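PDB 6LBK: Poly(A) RNA polymerase GLD2 from Rattus norvegicus, which probably adds successive AMP units from ATP to the 3' ends of selected cytoplasmic mRNAs and single nucleotides to certain microRNAs, using magnesium or manganese. Local coordinates for residues K128-A131 with R132-T136; L137-K140 with H141-R145. The protein carries 1 engineered substitution. All blocks are in the same frame, centred on the assembly; numbering follows the deposited sequence.

Interaction 1: residues K128-A131 with R132-T136; sequences KTEA and RHILT
The N-terminal half of helix 128-144, which packs on the mixed beta-sheet of the palm domain, brings Lys128 against Arg132 and Glu130 against Ile134 as i, i+4 neighbours. The backbone closes in the alpha-helical pattern, with Arg132 N, His133 N, Ile134 N and Leu135 N each bonded to the carbonyl four residues back. The straightest of these runs from Ile134 N to Glu130 O, 2.9 Å long with an N-H...O angle of 168°. Along one border of the buried face, Lys128 and Arg132 cross obliquely. Lys128 bends at its third torsion (chi3 93°), which carries its CE to 3.2 Å from Arg132 NE and places NZ over one face of the guanidinium, offset toward the rim. Lys128 NZ and Arg132 NE stand 3.6 Å apart; the approach is made by the Lys128 CE methylene, and the like charges probably gain nothing from it. Along the other border, with CG anti to the backbone N (chi1 -158°), Glu130 brings CG to 3.5 Å from Ile134 CD1, and a bend at chi2 keeps its OE2 alongside, 4.0 Å from Ile134 CG1. Ile134 is buried, reaching Leu114 and Val116 of strand 110-116, Val178 of strand 172-178, and Phe88; Leu135 beside it covers Leu176, Val178 and Pro161. Trimming Ile134 to an alanine here would probably open a gap against Leu114 and Val178 and leave Glu130 CG without its apolar partner. Ile134 and Leu135 turned to the sheet, with charged residues along both borders of that face, make this an amphipathic helix lying on the sheet of the nucleotidyltransferase palm.

Interaction 2: residues L137-K140 with H141-R145; sequences LVHK and HFCTR
Two rings in the last turns of helix 128-144 each receive a neighbour from one turn away on a face: His139 takes the sulfur of Cys143, and Phe142 takes a methyl of Val138. Cys143 SG sits 3.7 Å from the centroid of the His139 imidazole, 24° off the normal and displaced toward the rim on the NE2 side. His139 NE2 is itself hydrogen-bonded to Pro153 O of strand 150-156, which probably limits rotation of the ring under the sulfur. Val138 and Phe142 run side by side, pointing the same way; Val138 CG1, anti to the backbone N (chi1 173°), makes a CH-pi contact 4.0 Å from the Phe142 centroid. Phe165 meets the same phenyl ring edge-to-face, and Leu80 of helix 67-85 also packs on it. Near the end of the helix, Lys140 O accepts two bonds from Thr144, one from N and one from OG1, each 2.9 Å and arriving from opposite faces of the carbonyl plane. Chemically, the contact thus joins dispersion and sulfur-aromatic packing on the sheet side to a doubly used carbonyl on the exposed side, so that a hydroxyl supplements the main-chain bond at Lys140 O.

Read from the N terminus, the two contacts illustrate how one helix can meet different parts of a domain along its length. The chain enters helix 128-144 after the unmodelled residues 118-126, closes interaction 1 in its N-terminal half, and then passes without a break into interaction 2. They stand in series, neither nested nor crossed, with centres about 13 Å apart, and neither encloses a loop. In the first half Ile134 and Leu135 lean on strands 110-116 and 172-178, whereas 137-145 reach strand 150-156 and helix 67-85; Phe88 is shared by both halves. The single helix therefore spans from the sheet's interior strands to one of its outermost strands.

Interaction 1: residues K128-A131 with R132-T136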
ATOM      1  N   LYS A 128      15.546  -6.949 -17.458  1.00153.15           N
ATOM      2  CA  LYS A 128      14.314  -6.308 -17.895  1.00161.48           C
ATOM      3  C   LYS A 128      14.007  -6.565 -19.361  1.00166.80           C
ATOM      4  O   LYS A 128      12.852  -6.416 -19.766  1.00165.65           O
ATOM      5  CB  LYS A 128      14.361  -4.791 -17.661  1.00169.86           C
ATOM      6  CG  LYS A 128      12.985  -4.114 -17.737  1.00167.28           C
ATOM      7  CD  LYS A 128      13.085  -2.599 -17.875  1.00171.00           C
ATOM      8  CE  LYS A 128      13.050  -2.167 -19.331  1.00173.25           C
ATOM      9  NZ  LYS A 128      13.028  -0.686 -19.488  1.00176.94           N
ATOM     10  N   THR A 129      15.004  -6.935 -20.169  1.00172.30           N
ATOM     11  CA  THR A 129      14.700  -7.352 -21.533  1.00176.38           C
ATOM     12  C   THR A 129      13.691  -8.496 -21.525  1.00164.89           C
ATOM     13  O   THR A 129      12.672  -8.450 -22.234  1.00166.13           O
ATOM     14  CB  THR A 129      15.988  -7.745 -22.271  1.00186.27           C
ATOM     15  OG1 THR A 129      16.722  -8.707 -21.500  1.00188.64           O
ATOM     16  CG2 THR A 129      16.874  -6.521 -22.506  1.00192.71           C
ATOM     17  N   GLU A 130      13.926  -9.500 -20.678  1.00154.91           N
ATOM     18  CA  GLU A 130      12.987 -10.608 -20.561  1.00142.78           C
ATOM     19  C   GLU A 130      11.656 -10.139 -19.984  1.00126.29           C
ATOM     20  O   GLU A 130      10.592 -10.542 -20.465  1.00131.12           O
ATOM     21  CB  GLU A 130      13.590 -11.725 -19.705  1.00145.20           C
ATOM     22  CG  GLU A 130      12.969 -13.094 -19.948  1.00145.00           C
ATOM     23  CD  GLU A 130      13.177 -13.586 -21.369  1.00149.06           C
ATOM     24  OE1 GLU A 130      14.341 -13.819 -21.753  1.00155.23           O
ATOM     25  OE2 GLU A 130      12.181 -13.727 -22.111  1.00148.56           O
ATOM     26  N   ALA A 131      11.692  -9.323 -18.921  1.00115.19           N
ATOM     27  CA  ALA A 131      10.455  -8.857 -18.292  1.00 93.84           C
ATOM     28  C   ALA A 131       9.563  -8.112 -19.279  1.00 92.87           C
ATOM     29  O   ALA A 131       8.346  -8.326 -19.306  1.00 90.84           O
ATOM     30  CB  ALA A 131      10.777  -7.966 -17.093  1.00 88.80           C
ATOM     31  N   ARG A 132      10.148  -7.267 -20.133  1.00 97.05           N
ATOM     32  CA  ARG A 132       9.336  -6.574 -21.132  1.00102.01           C
ATOM     33  C   ARG A 132       8.867  -7.512 -22.233  1.00102.92           C
ATOM     34  O   ARG A 132       7.724  -7.394 -22.686  1.00105.36           O
ATOM     35  CB  ARG A 132      10.038  -5.349 -21.741  1.00114.54           C
ATOM     36  CG  ARG A 132      10.201  -4.146 -20.798  1.00117.74           C
ATOM     37  CD  ARG A 132      10.353  -2.839 -21.600  1.00125.46           C
ATOM     38  NE  ARG A 132      11.663  -2.600 -22.202  1.00135.55           N
ATOM     39  CZ  ARG A 132      11.912  -1.620 -23.070  1.00140.34           C
ATOM     40  NH1 ARG A 132      10.934  -0.806 -23.448  1.00140.76           N
ATOM     41  NH2 ARG A 132      13.131  -1.452 -23.569  1.00144.40           N
ATOM     42  N   HIS A 133       9.726  -8.434 -22.702  1.00106.91           N
ATOM     43  CA  HIS A 133       9.269  -9.363 -23.739  1.00107.01           C
ATOM     44  C   HIS A 133       8.087 -10.188 -23.248  1.00 89.36           C
ATOM     45  O   HIS A 133       7.093 -10.371 -23.966  1.00 85.50           O
ATOM     46  CB  HIS A 133      10.389 -10.328 -24.144  1.00120.37           C
ATOM     47  CG  HIS A 133      11.323  -9.804 -25.188  1.00136.66           C
ATOM     48  ND1 HIS A 133      12.187 -10.626 -25.880  1.00143.52           N
ATOM     49  CD2 HIS A 133      11.553  -8.549 -25.642  1.00143.28           C
ATOM     50  CE1 HIS A 133      12.899  -9.904 -26.727  1.00149.64           C
ATOM     51  NE2 HIS A 133      12.535  -8.640 -26.602  1.00149.75           N
ATOM     52  N   ILE A 134       8.157 -10.654 -22.005  1.00 80.70           N
ATOM     53  CA  ILE A 134       7.056 -11.418 -21.431  1.00 82.67           C
ATOM     54  C   ILE A 134       5.816 -10.553 -21.247  1.00 86.77           C
ATOM     55  O   ILE A 134       4.702 -11.007 -21.520  1.00 92.33           O
ATOM     56  CB  ILE A 134       7.488 -12.090 -20.123  1.00 79.31           C
ATOM     57  CG1 ILE A 134       8.672 -13.020 -20.389  1.00 78.05           C
ATOM     58  CG2 ILE A 134       6.316 -12.815 -19.480  1.00 82.08           C
ATOM     59  CD1 ILE A 134       9.536 -13.181 -19.166  1.00 86.22           C
ATOM     60  N   LEU A 135       5.965  -9.323 -20.733  1.00 78.32           N
ATOM     61  CA  LEU A 135       4.775  -8.504 -20.524  1.00 73.59           C
ATOM     62  C   LEU A 135       4.085  -8.201 -21.843  1.00 81.51           C
ATOM     63  O   LEU A 135       2.850  -8.233 -21.932  1.00 85.20           O
ATOM     64  CB  LEU A 135       5.117  -7.204 -19.804  1.00 75.15           C
ATOM     65  CG  LEU A 135       3.872  -6.486 -19.280  1.00 70.98           C
ATOM     66  CD1 LEU A 135       3.080  -7.391 -18.390  1.00 66.79           C
ATOM     67  CD2 LEU A 135       4.275  -5.259 -18.506  1.00 75.22           C
ATOM     68  N   THR A 136       4.858  -7.950 -22.896  1.00 92.74           N
ATOM     69  CA  THR A 136       4.210  -7.668 -24.166  1.00101.16           C
ATOM     70  C   THR A 136       3.570  -8.935 -24.743  1.00105.00           C
ATOM     71  O   THR A 136       2.485  -8.859 -25.336  1.00111.69           O
ATOM     72  CB  THR A 136       5.189  -6.987 -25.132  1.00107.15           C
ATOM     73  OG1 THR A 136       4.542  -6.733 -26.385  1.00116.24           O
ATOM     74  CG2 THR A 136       6.429  -7.806 -25.369  1.00109.58           C
TER

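Interaction 2: residues L137-K140 with H141-R145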
ATOM      1  N   LEU A 137       4.201 -10.114 -24.564  1.00101.05           N
ATOM      2  CA  LEU A 137       3.566 -11.368 -24.996  1.00 94.27           C
ATOM      3  C   LEU A 137       2.263 -11.628 -24.242  1.00 85.45           C
ATOM      4  O   LEU A 137       1.241 -11.992 -24.842  1.00 86.64           O
ATOM      5  CB  LEU A 137       4.520 -12.555 -24.825  1.00 87.75           C
ATOM      6  CG  LEU A 137       5.211 -13.025 -26.113  1.00 89.74           C
ATOM      7  CD1 LEU A 137       6.282 -14.066 -25.823  1.00 96.53           C
ATOM      8  CD2 LEU A 137       4.194 -13.570 -27.106  1.00 78.78           C
ATOM      9  N   VAL A 138       2.289 -11.482 -22.918  1.00 74.40           N
ATOM     10  CA  VAL A 138       1.072 -11.643 -22.138  1.00 69.55           C
ATOM     11  C   VAL A 138       0.012 -10.675 -22.633  1.00 76.78           C
ATOM     12  O   VAL A 138      -1.174 -11.018 -22.717  1.00 80.87           O
ATOM     13  CB  VAL A 138       1.362 -11.434 -20.643  1.00 64.41           C
ATOM     14  CG1 VAL A 138       0.063 -11.424 -19.866  1.00 66.25           C
ATOM     15  CG2 VAL A 138       2.318 -12.499 -20.117  1.00 58.81           C
ATOM     16  N   HIS A 139       0.426  -9.452 -22.979  1.00 77.85           N
ATOM     17  CA  HIS A 139      -0.539  -8.442 -23.384  1.00 81.79           C
ATOM     18  C   HIS A 139      -1.198  -8.820 -24.702  1.00 90.35           C
ATOM     19  O   HIS A 139      -2.428  -8.773 -24.832  1.00 88.14           O
ATOM     20  CB  HIS A 139       0.150  -7.081 -23.477  1.00 81.79           C
ATOM     21  CG  HIS A 139      -0.734  -5.992 -24.002  1.00 90.61           C
ATOM     22  ND1 HIS A 139      -0.449  -5.296 -25.159  1.00 97.57           N
ATOM     23  CD2 HIS A 139      -1.913  -5.504 -23.551  1.00 92.08           C
ATOM     24  CE1 HIS A 139      -1.404  -4.411 -25.384  1.00 98.86           C
ATOM     25  NE2 HIS A 139      -2.306  -4.520 -24.426  1.00 96.60           N
ATOM     26  N   LYS A 140      -0.387  -9.194 -25.693  1.00 96.32           N
ATOM     27  CA  LYS A 140      -0.928  -9.667 -26.964  1.00105.02           C
ATOM     28  C   LYS A 140      -1.848 -10.870 -26.758  1.00 98.76           C
ATOM     29  O   LYS A 140      -2.835 -11.031 -27.486  1.00103.22           O
ATOM     30  CB  LYS A 140       0.218  -9.991 -27.922  1.00117.15           C
ATOM     31  CG  LYS A 140      -0.135  -9.854 -29.403  1.00123.43           C
ATOM     32  CD  LYS A 140      -0.355  -8.379 -29.758  1.00126.64           C
ATOM     33  CE  LYS A 140       0.841  -7.515 -29.348  1.00125.45           C
ATOM     34  NZ  LYS A 140       0.863  -6.190 -30.041  1.00130.00           N
ATOM     35  N   HIS A 141      -1.539 -11.724 -25.779  1.00 94.19           N
ATOM     36  CA  HIS A 141      -2.425 -12.835 -25.442  1.00 91.47           C
ATOM     37  C   HIS A 141      -3.775 -12.317 -24.949  1.00 93.29           C
ATOM     38  O   HIS A 141      -4.833 -12.784 -25.382  1.00 99.51           O
ATOM     39  CB  HIS A 141      -1.746 -13.705 -24.374  1.00 89.00           C
ATOM     40  CG  HIS A 141      -2.422 -15.017 -24.100  1.00 97.57           C
ATOM     41  ND1 HIS A 141      -2.315 -16.110 -24.937  1.00 99.50           N
ATOM     42  CD2 HIS A 141      -3.186 -15.421 -23.053  1.00 96.78           C
ATOM     43  CE1 HIS A 141      -3.003 -17.119 -24.430  1.00 97.85           C
ATOM     44  NE2 HIS A 141      -3.540 -16.729 -23.287  1.00 96.64           N
ATOM     45  N   PHE A 142      -3.754 -11.328 -24.060  1.00 91.91           N
ATOM     46  CA  PHE A 142      -5.002 -10.769 -23.543  1.00 90.97           C
ATOM     47  C   PHE A 142      -5.817 -10.116 -24.655  1.00 89.92           C
ATOM     48  O   PHE A 142      -7.052 -10.194 -24.668  1.00 84.51           O
ATOM     49  CB  PHE A 142      -4.705  -9.753 -22.438  1.00 88.46           C
ATOM     50  CG  PHE A 142      -4.265 -10.372 -21.128  1.00 82.12           C
ATOM     51  CD1 PHE A 142      -3.909 -11.706 -21.053  1.00 79.64           C
ATOM     52  CD2 PHE A 142      -4.197  -9.603 -19.974  1.00 77.02           C
ATOM     53  CE1 PHE A 142      -3.507 -12.269 -19.848  1.00 77.99           C
ATOM     54  CE2 PHE A 142      -3.797 -10.156 -18.776  1.00 76.34           C
ATOM     55  CZ  PHE A 142      -3.450 -11.501 -18.712  1.00 76.30           C
ATOM     56  N   CYS A 143      -5.139  -9.472 -25.602  1.00101.18           N
ATOM     57  CA  CYS A 143      -5.846  -8.798 -26.691  1.00113.35           C
ATOM     58  C   CYS A 143      -6.427  -9.785 -27.700  1.00108.61           C
ATOM     59  O   CYS A 143      -7.554  -9.597 -28.173  1.00105.30           O
ATOM     60  CB  CYS A 143      -4.919  -7.815 -27.404  1.00124.08           C
ATOM     61  SG  CYS A 143      -4.236  -6.506 -26.373  1.00129.60           S
ATOM     62  N   THR A 144      -5.674 -10.824 -28.068  1.00101.25           N
ATOM     63  CA  THR A 144      -6.126 -11.715 -29.137  1.00106.44           C
ATOM     64  C   THR A 144      -7.013 -12.849 -28.617  1.00101.58           C
ATOM     65  O   THR A 144      -8.149 -13.020 -29.075  1.00101.27           O
ATOM     66  CB  THR A 144      -4.925 -12.292 -29.908  1.00107.97           C
ATOM     67  OG1 THR A 144      -4.142 -13.135 -29.056  1.00 98.17           O
ATOM     68  CG2 THR A 144      -4.043 -11.180 -30.444  1.00114.97           C
ATOM     69  N   ARG A 145      -6.511 -13.632 -27.668  1.00 94.29           N
ATOM     70  CA  ARG A 145      -7.225 -14.835 -27.268  1.00 93.60           C
ATOM     71  C   ARG A 145      -8.212 -14.567 -26.137  1.00 87.45           C
ATOM     72  O   ARG A 145      -9.282 -15.181 -26.096  1.00 92.09           O
ATOM     73  CB  ARG A 145      -6.218 -15.938 -26.909  1.00 91.87           C
ATOM     74  CG  ARG A 145      -5.297 -16.289 -28.093  1.00101.11           C
ATOM     75  CD  ARG A 145      -6.033 -17.004 -29.242  1.00120.82           C
ATOM     76  NE  ARG A 145      -5.226 -17.116 -30.472  1.00134.06           N
ATOM     77  CZ  ARG A 145      -4.627 -18.223 -30.913  1.00139.52           C
ATOM     78  NH1 ARG A 145      -4.738 -19.359 -30.235  1.00144.32           N
ATOM     79  NH2 ARG A 145      -3.921 -18.195 -32.043  1.00137.69           N
TER